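Local coordinates for protein beta-lactamase (Escherichia coli, PDB 6PQ9) that probably hydrolyses beta-lactam antibiotics to substituted beta-amino acids, as a class A beta-lactamase conferring antibiotic resistance, at residues Ile164-Glu169 and Tyr179-Thr184; Pro65-Tyr70 and Thr248-Asp253; Val58-His63 and Thr183-Thr188; Glu99-Thr104 and Asp133-Asp138. The protein carries 1 engineered substitution. All coordinates share one frame; numbering follows the deposited sequence.

Contact 1: residues Ile164-Glu169 and Tyr179-Thr184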
loop_
_atom_site.group_PDB
_atom_site.type_symbol
_atom_site.label_atom_id
_atom_site.label_comp_id
_atom_site.label_asym_id
_atom_site.label_seq_id
_atom_site.Cartn_x
_atom_site.Cartn_y
_atom_site.Cartn_z
ATOM N N ILE A 164 -1.815 -12.310 4.538
ATOM C CA ILE A 164 -2.658 -11.341 5.235
ATOM C C ILE A 164 -3.259 -12.080 6.427
ATOM O O ILE A 164 -4.247 -12.807 6.277
ATOM C CB ILE A 164 -3.753 -10.753 4.329
ATOM C CG1 ILE A 164 -3.128 -9.930 3.192
ATOM C CG2 ILE A 164 -4.763 -9.905 5.139
ATOM C CD1 ILE A 164 -4.152 -9.468 2.137
ATOM N N LYS A 165 -2.680 -11.886 7.617
ATOM C CA LYS A 165 -3.101 -12.624 8.800
ATOM C C LYS A 165 -3.545 -11.773 9.982
ATOM O O LYS A 165 -4.209 -12.309 10.867
ATOM C CB LYS A 165 -1.976 -13.566 9.266
ATOM C CG LYS A 165 -1.457 -14.442 8.135
ATOM C CD LYS A 165 -0.919 -15.766 8.606
ATOM C CE LYS A 165 -0.830 -16.759 7.438
ATOM N NZ LYS A 165 -2.104 -16.823 6.641
ATOM N N ALA A 166 -3.210 -10.484 10.038
ATOM C CA ALA A 166 -3.422 -9.695 11.250
ATOM C C ALA A 166 -4.147 -8.390 10.959
ATOM O O ALA A 166 -3.831 -7.691 9.987
ATOM C CB ALA A 166 -2.101 -9.366 11.947
ATOM N N THR A 167 -5.107 -8.056 11.823
ATOM C CA THR A 167 -5.767 -6.766 11.779
ATOM C C THR A 167 -4.846 -5.694 12.356
ATOM O O THR A 167 -3.734 -5.966 12.818
ATOM C CB THR A 167 -7.078 -6.803 12.555
ATOM O OG1 THR A 167 -6.788 -6.945 13.949
ATOM C CG2 THR A 167 -7.936 -7.960 12.100
ATOM N N GLU A 168 -5.301 -4.446 12.325
ATOM C CA GLU A 168 -4.482 -3.394 12.915
ATOM C C GLU A 168 -4.401 -3.556 14.427
ATOM O O GLU A 168 -3.319 -3.420 15.015
ATOM C CB GLU A 168 -5.023 -2.020 12.531
ATOM C CG GLU A 168 -4.649 -1.602 11.099
ATOM C CD GLU A 168 -3.171 -1.299 10.949
ATOM O OE1 GLU A 168 -2.496 -1.117 11.990
ATOM O OE2 GLU A 168 -2.677 -1.233 9.796
ATOM N N GLU A 169 -5.528 -3.888 15.066
ATOM C CA GLU A 169 -5.541 -4.071 16.512
ATOM C C GLU A 169 -4.609 -5.202 16.931
ATOM O O GLU A 169 -3.913 -5.092 17.947
ATOM C CB GLU A 169 -6.968 -4.335 16.987
ATOM C CG GLU A 169 -7.047 -4.910 18.397
ATOM C CD GLU A 169 -8.475 -5.029 18.885
ATOM O OE1 GLU A 169 -9.367 -5.274 18.038
ATOM O OE2 GLU A 169 -8.711 -4.867 20.105
ATOM N N TYR A 179 5.039 -8.899 11.112
ATOM C CA TYR A 179 5.737 -9.695 10.109
ATOM C C TYR A 179 4.869 -10.798 9.525
ATOM O O TYR A 179 5.263 -11.423 8.530
ATOM C CB TYR A 179 7.018 -10.292 10.701
ATOM C CG TYR A 179 8.059 -9.258 11.062
ATOM C CD1 TYR A 179 8.955 -8.791 10.109
ATOM C CD2 TYR A 179 8.156 -8.757 12.356
ATOM C CE1 TYR A 179 9.916 -7.849 10.426
ATOM C CE2 TYR A 179 9.119 -7.805 12.687
ATOM C CZ TYR A 179 10.001 -7.354 11.709
ATOM O OH TYR A 179 10.970 -6.402 12.002
ATOM N N THR A 180 3.700 -11.051 10.104
ATOM C CA THR A 180 2.794 -12.023 9.516
ATOM C C THR A 180 1.934 -11.439 8.402
ATOM O O THR A 180 1.240 -12.198 7.719
ATOM C CB THR A 180 1.921 -12.642 10.608
ATOM O OG1 THR A 180 0.929 -11.698 11.052
ATOM C CG2 THR A 180 2.807 -13.057 11.786
ATOM N N ASN A 181 1.959 -10.122 8.190
ATOM C CA ASN A 181 1.377 -9.520 6.990
ATOM C C ASN A 181 2.544 -9.237 6.048
ATOM O O ASN A 181 3.174 -8.186 6.126
ATOM C CB ASN A 181 0.610 -8.240 7.306
ATOM C CG ASN A 181 -0.599 -8.463 8.213
ATOM O OD1 ASN A 181 -1.299 -9.477 8.126
ATOM N ND2 ASN A 181 -0.861 -7.485 9.078
ATOM N N TRP A 182 2.852 -10.173 5.147
ATOM C CA TRP A 182 4.042 -9.995 4.319
ATOM C C TRP A 182 3.703 -10.146 2.839
ATOM O O TRP A 182 2.633 -10.617 2.453
ATOM C CB TRP A 182 5.180 -10.958 4.739
ATOM C CG TRP A 182 4.827 -12.424 4.662
ATOM C CD1 TRP A 182 4.457 -13.240 5.700
ATOM C CD2 TRP A 182 4.796 -13.242 3.480
ATOM N NE1 TRP A 182 4.206 -14.513 5.236
ATOM C CE2 TRP A 182 4.408 -14.540 3.879
ATOM C CE3 TRP A 182 5.064 -13.003 2.122
ATOM C CZ2 TRP A 182 4.278 -15.591 2.972
ATOM C CZ3 TRP A 182 4.932 -14.045 1.222
ATOM C CH2 TRP A 182 4.540 -15.326 1.652
ATOM N N THR A 183 4.643 -9.717 2.005
ATOM C CA THR A 183 4.477 -9.751 0.563
ATOM C C THR A 183 5.857 -9.833 -0.079
ATOM O O THR A 183 6.862 -9.432 0.516
ATOM C CB THR A 183 3.718 -8.508 0.046
ATOM O OG1 THR A 183 3.432 -8.647 -1.353
ATOM C CG2 THR A 183 4.546 -7.229 0.247
ATOM N N THR A 184 5.899 -10.382 -1.310
ATOM C CA THR A 184 7.055 -10.075 -2.144
ATOM C C THR A 184 6.793 -8.795 -2.932
ATOM O O THR A 184 5.637 -8.387 -3.108
ATOM C CB THR A 184 7.355 -11.229 -3.101
ATOM O OG1 THR A 184 6.304 -11.349 -4.068
ATOM C CG2 THR A 184 7.513 -12.552 -2.340
#
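K165 and A166 present consecutive backbone N-H groups to the side-chain oxygen of N181, and the same amide returns a bond to A166. N181 OD1 accepts from K165 N at 2.8 Å and from A166 N at 2.9 Å, but the two donors meet it differently. K165 N lies nearly along the C=O axis (172°), whereas A166 N sits in the carbonyl plane on a lone pair (128°). On the other branch, N181 ND2 donates to A166 O over 3.1 Å, tilted from that carbonyl plane. With chi1 at -63°, CG stands anti to the carbonyl carbon, which carries the amide across to the facing chain. Three bonds on two atoms leave the amide little freedom to rotate, and they satisfy a buried polar group. Van der Waals contacts of carbon with polar atoms border it: A166 CB packs at 3.6 Å from N181 ND2, and K165 CG passes 3.5 Å from T180 O before the rest of the lysine leads off to solvent. T180 OG1 lies 3.9 Å from A166 CB, while its hydrogen bond goes to V177 O. Further out, Y70 OH gives A166 O a second donor, and S163 OG bonds to T180 O. Only nine residues separate the segments, so the contact closes the neck of the omega loop, the segment that borders the active site in class A beta-lactamases. Beyond the neck, D138 of helix 134-144 takes the N-H groups of E168 and E169 at the start of helix 168-171, I164 packs on F141 of helix 134-144, and strand 182-183 runs between strands 64-65 and 162-163.

Contact 2: residues Pro65-Tyr70 and Thr248-Asp253. Engineered in segment 65-70: G68 (natural residue Ser). With SO4 (sulfate ion), chain L.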
loop_
_atom_site.group_PDB
_atom_site.type_symbol
_atom_site.label_atom_id
_atom_site.label_comp_id
_atom_site.label_asym_id
_atom_site.label_seq_id
_atom_site.Cartn_x
_atom_site.Cartn_y
_atom_site.Cartn_z
ATOM N N PRO A 65 7.416 -6.996 5.443
ATOM C CA PRO A 65 6.226 -6.571 6.196
ATOM C C PRO A 65 5.511 -5.435 5.471
ATOM O O PRO A 65 6.128 -4.448 5.060
ATOM C CB PRO A 65 6.793 -6.135 7.551
ATOM C CG PRO A 65 8.272 -5.886 7.293
ATOM C CD PRO A 65 8.676 -6.769 6.164
ATOM N N MET A 66 4.196 -5.598 5.300
ATOM C CA MET A 66 3.402 -4.690 4.475
ATOM C C MET A 66 2.993 -3.409 5.196
ATOM O O MET A 66 2.864 -2.362 4.551
ATOM C CB MET A 66 2.137 -5.407 3.997
ATOM C CG MET A 66 2.387 -6.415 2.903
ATOM S SD MET A 66 0.854 -6.831 2.071
ATOM C CE MET A 66 0.188 -8.020 3.256
ATOM N N GLN A 67 2.758 -3.487 6.511
ATOM C CA GLN A 67 2.034 -2.486 7.295
ATOM C C GLN A 67 0.816 -1.939 6.542
ATOM O O GLN A 67 0.022 -2.720 6.004
ATOM C CB GLN A 67 2.984 -1.368 7.729
ATOM C CG GLN A 67 3.857 -1.777 8.925
ATOM C CD GLN A 67 3.037 -1.911 10.203
ATOM O OE1 GLN A 67 1.915 -1.396 10.301
ATOM N NE2 GLN A 67 3.588 -2.612 11.186
ATOM N N GLY A 68 0.659 -0.613 6.479
ATOM C CA GLY A 68 -0.547 -0.014 5.921
ATOM C C GLY A 68 -0.749 -0.216 4.427
ATOM O O GLY A 68 -1.816 0.150 3.911
ATOM N N THR A 69 0.232 -0.772 3.710
ATOM C CA THR A 69 -0.002 -0.983 2.285
ATOM C C THR A 69 -1.086 -2.019 2.046
ATOM O O THR A 69 -1.719 -1.999 0.984
ATOM C CB THR A 69 1.279 -1.401 1.549
ATOM O OG1 THR A 69 1.805 -2.598 2.131
ATOM C CG2 THR A 69 2.326 -0.277 1.575
ATOM N N TYR A 70 -1.340 -2.902 3.011
ATOM C CA TYR A 70 -2.380 -3.888 2.780
ATOM C C TYR A 70 -3.786 -3.293 2.884
ATOM O O TYR A 70 -4.759 -3.999 2.589
ATOM C CB TYR A 70 -2.158 -5.096 3.714
ATOM C CG TYR A 70 -2.676 -5.044 5.148
ATOM C CD1 TYR A 70 -2.861 -3.837 5.834
ATOM C CD2 TYR A 70 -2.956 -6.232 5.821
ATOM C CE1 TYR A 70 -3.333 -3.833 7.150
ATOM C CE2 TYR A 70 -3.417 -6.243 7.112
ATOM C CZ TYR A 70 -3.607 -5.047 7.782
ATOM O OH TYR A 70 -4.078 -5.098 9.082
ATOM N N THR A 248 13.644 0.022 12.426
ATOM C CA THR A 248 12.327 0.332 11.884
ATOM C C THR A 248 11.930 -0.821 10.973
ATOM O O THR A 248 12.546 -1.030 9.919
ATOM C CB THR A 248 12.335 1.659 11.131
ATOM O OG1 THR A 248 12.789 2.697 11.998
ATOM C CG2 THR A 248 10.934 2.010 10.633
ATOM N N ALA A 249 10.902 -1.573 11.386
ATOM C CA ALA A 249 10.509 -2.774 10.655
ATOM C C ALA A 249 10.167 -2.482 9.194
ATOM O O ALA A 249 10.586 -3.228 8.305
ATOM C CB ALA A 249 9.320 -3.441 11.336
ATOM N N ALA A 250 9.397 -1.416 8.923
ATOM C CA ALA A 250 8.843 -1.197 7.585
ATOM C C ALA A 250 8.638 0.280 7.276
ATOM O O ALA A 250 7.993 0.999 8.045
ATOM C CB ALA A 250 7.505 -1.927 7.431
ATOM N N THR A 251 9.171 0.719 6.133
ATOM C CA THR A 251 8.849 2.017 5.536
ATOM C C THR A 251 8.574 1.759 4.056
ATOM O O THR A 251 9.508 1.502 3.281
ATOM C CB THR A 251 9.984 3.035 5.721
ATOM O OG1 THR A 251 10.412 3.048 7.088
ATOM C CG2 THR A 251 9.527 4.451 5.336
ATOM N N ASN A 252 7.299 1.811 3.658
ATOM C CA ASN A 252 6.894 1.356 2.333
ATOM C C ASN A 252 6.109 2.430 1.592
ATOM O O ASN A 252 5.539 3.346 2.189
ATOM C CB ASN A 252 6.038 0.075 2.404
ATOM C CG ASN A 252 6.579 -0.954 3.411
ATOM O OD1 ASN A 252 7.785 -1.173 3.519
ATOM N ND2 ASN A 252 5.676 -1.603 4.123
ATOM N N ASP A 253 6.075 2.284 0.272
ATOM C CA ASP A 253 5.200 3.065 -0.599
ATOM C C ASP A 253 5.023 2.274 -1.887
ATOM O O ASP A 253 6.012 1.810 -2.460
ATOM C CB ASP A 253 5.798 4.450 -0.877
ATOM C CG ASP A 253 4.756 5.477 -1.327
ATOM O OD1 ASP A 253 3.535 5.174 -1.302
ATOM O OD2 ASP A 253 5.179 6.601 -1.718
HETATM S S SO4 L . 0.345 2.836 8.198
HETATM O O1 SO4 L . 0.117 3.668 7.018
HETATM O O2 SO4 L . -0.920 2.209 8.574
HETATM O O3 SO4 L . 1.328 1.780 7.923
HETATM O O4 SO4 L . 0.847 3.692 9.257
HETATM O O HOH W 1 8.775 -3.593 4.549
#
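N252 reaches from strand 248-258 of the five-stranded antiparallel sheet to P65, M66 and T69, just where the chain enters the S-x-x-K motif of class A beta-lactamases. The motif's serine position is held here by G68, an engineered residue. Starting at the root of the asparagine, N252 CB packs 3.8 Å from T69 CG2, the two side chains crossing at about a right angle. CG follows anti to the carbonyl carbon (chi1 -43°), which turns the amide toward the carbonyls of P65 and M66. Its ND2 then divides between two acceptors. N252 ND2 meets P65 O at 3.0 Å, in the carbonyl plane on a lone pair, with an N-H...O angle of 143°. M66 O is close as well, 2.9 Å from N252 ND2, but the angle falls to 135° and the bond is weak. The other branch, N252 OD1, accepts from a water at 2.8 Å that also donates to P65 O, so the amide holds that carbonyl both directly and through water. M66 O has further donors: T69 OG1 at 2.7 Å and T69 N arrive from the same face of its plane. Apolar contact extends the interface along the strand, with P65 CG 4.0 Å from A250 CB. The A250 methyl also touches Q67 CG at 3.9 Å, while Q67 NE2 bonds to Q178. Past the turn, a sulfate is hydrogen-bonded by the backbone N of both G68 and S239, consistent with the oxyanion hole of this family; the distance from G68 N to sulfate O3 is 2.9 Å.

Contact 3: residues Val58-His63 and Thr183-Thr188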
loop_
_atom_site.group_PDB
_atom_site.type_symbol
_atom_site.label_atom_id
_atom_site.label_comp_id
_atom_site.label_asym_id
_atom_site.label_seq_id
_atom_site.Cartn_x
_atom_site.Cartn_y
_atom_site.Cartn_z
ATOM N N VAL A 58 14.482 -6.275 -7.467
ATOM C CA VAL A 58 15.668 -6.247 -6.617
ATOM C C VAL A 58 15.284 -6.883 -5.290
ATOM O O VAL A 58 14.270 -6.509 -4.689
ATOM C CB VAL A 58 16.218 -4.825 -6.397
ATOM C CG1 VAL A 58 17.468 -4.872 -5.527
ATOM C CG2 VAL A 58 16.520 -4.143 -7.713
ATOM N N ASN A 59 16.074 -7.864 -4.853
ATOM C CA ASN A 59 15.832 -8.594 -3.610
ATOM C C ASN A 59 14.392 -9.109 -3.542
ATOM O O ASN A 59 13.680 -8.943 -2.546
ATOM C CB ASN A 59 16.183 -7.718 -2.413
ATOM C CG ASN A 59 17.629 -7.260 -2.456
ATOM O OD1 ASN A 59 18.512 -8.037 -2.807
ATOM N ND2 ASN A 59 17.877 -5.999 -2.120
ATOM N N GLU A 60 13.985 -9.777 -4.622
ATOM C CA GLU A 60 12.595 -10.192 -4.779
ATOM C C GLU A 60 12.242 -11.381 -3.886
ATOM O O GLU A 60 11.110 -11.479 -3.398
ATOM C CB GLU A 60 12.332 -10.517 -6.252
ATOM C CG GLU A 60 11.320 -11.622 -6.492
ATOM C CD GLU A 60 9.911 -11.225 -6.080
ATOM O OE1 GLU A 60 9.058 -12.130 -5.889
ATOM O OE2 GLU A 60 9.658 -10.004 -5.947
ATOM N N LYS A 61 13.178 -12.308 -3.671
ATOM C CA LYS A 61 12.893 -13.510 -2.885
ATOM C C LYS A 61 13.123 -13.186 -1.415
ATOM O O LYS A 61 14.176 -13.459 -0.838
ATOM C CB LYS A 61 13.747 -14.683 -3.349
ATOM C CG LYS A 61 13.626 -14.980 -4.832
ATOM C CD LYS A 61 14.374 -16.249 -5.215
ATOM C CE LYS A 61 14.155 -16.601 -6.681
ATOM N NZ LYS A 61 15.372 -16.322 -7.503
ATOM N N HIS A 62 12.111 -12.577 -0.809
ATOM C CA HIS A 62 12.146 -12.143 0.582
ATOM C C HIS A 62 10.743 -11.677 0.934
ATOM O O HIS A 62 10.006 -11.192 0.071
ATOM C CB HIS A 62 13.182 -11.023 0.817
ATOM C CG HIS A 62 13.398 -10.674 2.265
ATOM N ND1 HIS A 62 14.125 -11.467 3.128
ATOM C CD2 HIS A 62 12.988 -9.606 2.998
ATOM C CE1 HIS A 62 14.151 -10.907 4.327
ATOM N NE2 HIS A 62 13.467 -9.778 4.276
ATOM N N HIS A 63 10.372 -11.854 2.195
ATOM C CA HIS A 63 9.035 -11.523 2.678
ATOM C C HIS A 63 9.107 -10.181 3.399
ATOM O O HIS A 63 9.772 -10.061 4.434
ATOM C CB HIS A 63 8.505 -12.629 3.587
ATOM C CG HIS A 63 8.282 -13.929 2.876
ATOM N ND1 HIS A 63 7.847 -15.067 3.519
ATOM C CD2 HIS A 63 8.427 -14.265 1.572
ATOM C CE1 HIS A 63 7.728 -16.047 2.641
ATOM N NE2 HIS A 63 8.076 -15.587 1.453
ATOM N N THR A 183 4.643 -9.717 2.005
ATOM C CA THR A 183 4.477 -9.751 0.563
ATOM C C THR A 183 5.857 -9.833 -0.079
ATOM O O THR A 183 6.862 -9.432 0.516
ATOM C CB THR A 183 3.718 -8.508 0.046
ATOM O OG1 THR A 183 3.432 -8.647 -1.353
ATOM C CG2 THR A 183 4.546 -7.229 0.247
ATOM N N THR A 184 5.899 -10.382 -1.310
ATOM C CA THR A 184 7.055 -10.075 -2.144
ATOM C C THR A 184 6.793 -8.795 -2.932
ATOM O O THR A 184 5.637 -8.387 -3.108
ATOM C CB THR A 184 7.355 -11.229 -3.101
ATOM O OG1 THR A 184 6.304 -11.349 -4.068
ATOM C CG2 THR A 184 7.513 -12.552 -2.340
ATOM N N PRO A 185 7.849 -8.113 -3.392
ATOM C CA PRO A 185 7.623 -6.926 -4.235
ATOM C C PRO A 185 6.923 -7.256 -5.545
ATOM O O PRO A 185 6.097 -6.463 -6.016
ATOM C CB PRO A 185 9.045 -6.384 -4.458
ATOM C CG PRO A 185 9.863 -6.984 -3.383
ATOM C CD PRO A 185 9.278 -8.311 -3.089
ATOM N N ASP A 186 7.247 -8.410 -6.142
ATOM C CA ASP A 186 6.594 -8.875 -7.367
ATOM C C ASP A 186 5.092 -8.942 -7.207
ATOM O O ASP A 186 4.344 -8.454 -8.057
ATOM C CB ASP A 186 7.095 -10.269 -7.730
ATOM C CG ASP A 186 8.259 -10.236 -8.655
ATOM O OD1 ASP A 186 8.747 -9.108 -8.913
ATOM O OD2 ASP A 186 8.679 -11.333 -9.108
ATOM N N ALA A 187 4.632 -9.600 -6.142
ATOM C CA ALA A 187 3.201 -9.763 -5.938
ATOM C C ALA A 187 2.479 -8.416 -5.967
ATOM O O ALA A 187 1.423 -8.283 -6.600
ATOM C CB ALA A 187 2.953 -10.506 -4.626
ATOM N N THR A 188 3.066 -7.394 -5.337
ATOM C CA THR A 188 2.416 -6.091 -5.236
ATOM C C THR A 188 2.172 -5.467 -6.611
ATOM O O THR A 188 1.044 -5.067 -6.925
ATOM C CB THR A 188 3.260 -5.157 -4.364
ATOM O OG1 THR A 188 3.622 -5.824 -3.148
ATOM C CG2 THR A 188 2.479 -3.894 -4.039
#
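The two backbones draw together toward the start of strand 64-65: the CA atoms of E60 and P185 are 6.0 Å apart, those of H63 and T183 5.3 Å. E60 buries more surface here than any other residue. Its chain bends at CG (chi2 68°), which brings the carboxylate back over the first residues of the facing helix, although chi1 lies off a staggered position. E60 OE2 accepts from D186 N at 2.9 Å, on the syn side and 18° out of the carboxylate plane. E60 OE2 also approaches P185 CD to 3.3 Å, while E60 OE1 lies 3.4 Å from T184 CB. The E60 carboxylate thus covers the beginning of helix 185-196, where T184 is the N-cap and its OG1 takes A187 N at 3.2 Å. Together the two side chains bind backbone N-H groups in the first turn, and the helix end would be expected to favour their negative or partly negative oxygens. In the class A fold this joins the loop between strands 55-58 and 64-65 to the helix that directly follows strand 182-183. One feature works against simple attraction: the carboxylates of E60 and D186 are stacked with planes 23° apart, and E60 OE2 lies 3.2 Å from D186 OD1 without a hydrogen bond. Such closeness of like charges might raise the pKa of one of the acids. D186 OD2 has a weak bond from N57 ND2. Further along the loop, H62 O lies 3.7 Å from T184 CG2, and the ring of H63 stacks on that of W182.

Contact 4: residues Glu99-Thr104 and Asp133-Asp138; sequences ELLPNT and DNNGCD
Loop 99-104 rests against the start of helix 134-144, mainly on N135, the residue just after the S-D-N motif (S132, D133, N134) of class A beta-lactamases. N135 ND2 donates to L101 O at 3.1 Å. The bond is fairly straight (158°), lies in the carbonyl plane on a lone pair and is nearly in the plane of the amide itself. On the other branch, N135 OD1 comes 3.4 Å from L101 CB. Behind the amide, L100 CD2 packs 4.1 Å from N135 CB, and on its other flank T104 CG2 reaches N135 ND2 at 3.6 Å. T104 also touches the preceding residue, N134, its OG1 lying 3.4 Å from N134 CB. The helix start is set by D133, the N-cap: its OD1 accepts from G136 N at 2.8 Å, almost straight (174°) but from above the carboxylate plane. OD1 additionally bonds to S106 OG, and OD2 to L108 N, which ties the cap to the beginning of helix 107-111. L101 O has a second donor in R109 NE, and N135 ND2 a weak bond with S106 OG. The chemistry implies a specific join between loop and helix: a buried amide spends an N-H on a backbone carbonyl that an arginine also grips, while L100 CD2, L101 CB and T104 CG2 pack round the side chain, and the carboxylate of D133 would be expected to interact favourably with the positive end of the helix dipole.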
loop_
_atom_site.group_PDB
_atom_site.type_symbol
_atom_site.label_atom_id
_atom_site.label_comp_id
_atom_site.label_asym_id
_atom_site.label_seq_id
_atom_site.Cartn_x
_atom_site.Cartn_y
_atom_site.Cartn_z
ATOM N N GLU A 99 -15.389 -0.049 18.730
ATOM C CA GLU A 99 -14.569 -0.303 17.553
ATOM C C GLU A 99 -13.702 0.881 17.168
ATOM O O GLU A 99 -12.789 0.720 16.351
ATOM C CB GLU A 99 -15.444 -0.676 16.360
ATOM C CG GLU A 99 -16.309 -1.878 16.595
ATOM C CD GLU A 99 -17.256 -2.117 15.438
ATOM O OE1 GLU A 99 -18.444 -1.715 15.513
ATOM O OE2 GLU A 99 -16.799 -2.707 14.442
ATOM N N LEU A 100 -13.966 2.065 17.719
ATOM C CA LEU A 100 -13.078 3.206 17.509
ATOM C C LEU A 100 -12.053 3.193 18.641
ATOM O O LEU A 100 -12.145 3.926 19.628
ATOM C CB LEU A 100 -13.879 4.497 17.421
ATOM C CG LEU A 100 -14.863 4.462 16.234
ATOM C CD1 LEU A 100 -15.908 5.539 16.328
ATOM C CD2 LEU A 100 -14.146 4.564 14.884
ATOM N N LEU A 101 -11.067 2.305 18.489
ATOM C CA LEU A 101 -10.055 2.091 19.513
ATOM C C LEU A 101 -9.229 3.358 19.742
ATOM O O LEU A 101 -9.040 4.164 18.823
ATOM C CB LEU A 101 -9.120 0.947 19.122
ATOM C CG LEU A 101 -9.727 -0.443 18.927
ATOM C CD1 LEU A 101 -8.647 -1.416 18.498
ATOM C CD2 LEU A 101 -10.375 -0.905 20.202
ATOM N N PRO A 102 -8.706 3.546 20.975
ATOM C CA PRO A 102 -7.818 4.682 21.247
ATOM C C PRO A 102 -6.368 4.318 20.968
ATOM O O PRO A 102 -6.077 3.153 20.659
ATOM C CB PRO A 102 -8.058 4.937 22.738
ATOM C CG PRO A 102 -8.254 3.520 23.297
ATOM C CD PRO A 102 -8.863 2.688 22.168
ATOM N N ASN A 103 -5.452 5.283 21.096
ATOM C CA ASN A 103 -4.015 5.035 20.921
ATOM C C ASN A 103 -3.727 4.333 19.598
ATOM O O ASN A 103 -2.909 3.410 19.523
ATOM C CB ASN A 103 -3.421 4.214 22.074
ATOM C CG ASN A 103 -4.013 4.562 23.413
ATOM O OD1 ASN A 103 -4.107 5.738 23.782
ATOM N ND2 ASN A 103 -4.406 3.531 24.169
ATOM N N THR A 104 -4.416 4.758 18.547
ATOM C CA THR A 104 -4.147 4.217 17.225
ATOM C C THR A 104 -4.495 5.307 16.230
ATOM O O THR A 104 -5.298 6.187 16.524
ATOM C CB THR A 104 -4.921 2.903 16.979
ATOM O OG1 THR A 104 -4.325 2.171 15.897
ATOM C CG2 THR A 104 -6.398 3.162 16.692
ATOM N N ASP A 133 -6.470 5.209 8.090
ATOM C CA ASP A 133 -7.175 4.955 9.345
ATOM C C ASP A 133 -7.066 3.495 9.790
ATOM O O ASP A 133 -7.414 2.571 9.048
ATOM C CB ASP A 133 -8.648 5.342 9.166
ATOM C CG ASP A 133 -9.348 5.600 10.480
ATOM O OD1 ASP A 133 -9.413 4.687 11.337
ATOM O OD2 ASP A 133 -9.825 6.730 10.658
ATOM N N ASN A 134 -6.629 3.283 11.030
ATOM C CA ASN A 134 -6.527 1.914 11.537
ATOM C C ASN A 134 -7.862 1.341 11.998
ATOM O O ASN A 134 -8.076 0.126 11.880
ATOM C CB ASN A 134 -5.527 1.837 12.685
ATOM C CG ASN A 134 -4.111 1.976 12.203
ATOM O OD1 ASN A 134 -3.804 1.613 11.075
ATOM N ND2 ASN A 134 -3.251 2.536 13.034
ATOM N N ASN A 135 -8.748 2.171 12.552
ATOM C CA ASN A 135 -10.058 1.662 12.936
ATOM C C ASN A 135 -10.937 1.472 11.709
ATOM O O ASN A 135 -11.664 0.481 11.621
ATOM C CB ASN A 135 -10.716 2.589 13.961
ATOM C CG ASN A 135 -10.011 2.555 15.296
ATOM O OD1 ASN A 135 -9.624 1.483 15.775
ATOM N ND2 ASN A 135 -9.814 3.731 15.902
ATOM N N GLY A 136 -10.850 2.382 10.735
ATOM C CA GLY A 136 -11.469 2.135 9.442
ATOM C C GLY A 136 -11.026 0.821 8.822
ATOM O O GLY A 136 -11.842 0.063 8.291
ATOM N N CYS A 137 -9.726 0.528 8.900
ATOM C CA CYS A 137 -9.195 -0.733 8.395
ATOM C C CYS A 137 -9.887 -1.934 9.035
ATOM O O CYS A 137 -10.345 -2.849 8.337
ATOM C CB CYS A 137 -7.687 -0.780 8.645
ATOM S SG CYS A 137 -6.909 -2.327 8.216
ATOM N N ASP A 138 -9.986 -1.943 10.364
ATOM C CA ASP A 138 -10.554 -3.099 11.048
ATOM C C ASP A 138 -12.064 -3.176 10.880
ATOM O O ASP A 138 -12.617 -4.278 10.789
ATOM C CB ASP A 138 -10.173 -3.061 12.522
ATOM C CG ASP A 138 -8.701 -3.356 12.737
ATOM O OD1 ASP A 138 -7.994 -3.643 11.742
ATOM O OD2 ASP A 138 -8.249 -3.304 13.894
#

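From the N terminus the chain first lays down 58-63 and 65-70, whose partners come much later. Contact 4 is the first to close, when 133-138 returns to 99-104; contact 1 follows in series, shutting the omega loop. Almost at once 183-188 meets 58-63 in contact 3, sharing T183 and T184 with contact 1. Contact 2 closes last, when strand 248-258 reaches 65-70, so contacts 1 and 4 nest inside its loop while contacts 2 and 3 cross. Contacts 1 and 2 touch directly, and D138 bridges contact 4 to contact 1. The helical part is thereby linked to the five-stranded sheet, with contacts 3 and 4 on opposite sides of the chain's centre, their own centres about 28 Å apart.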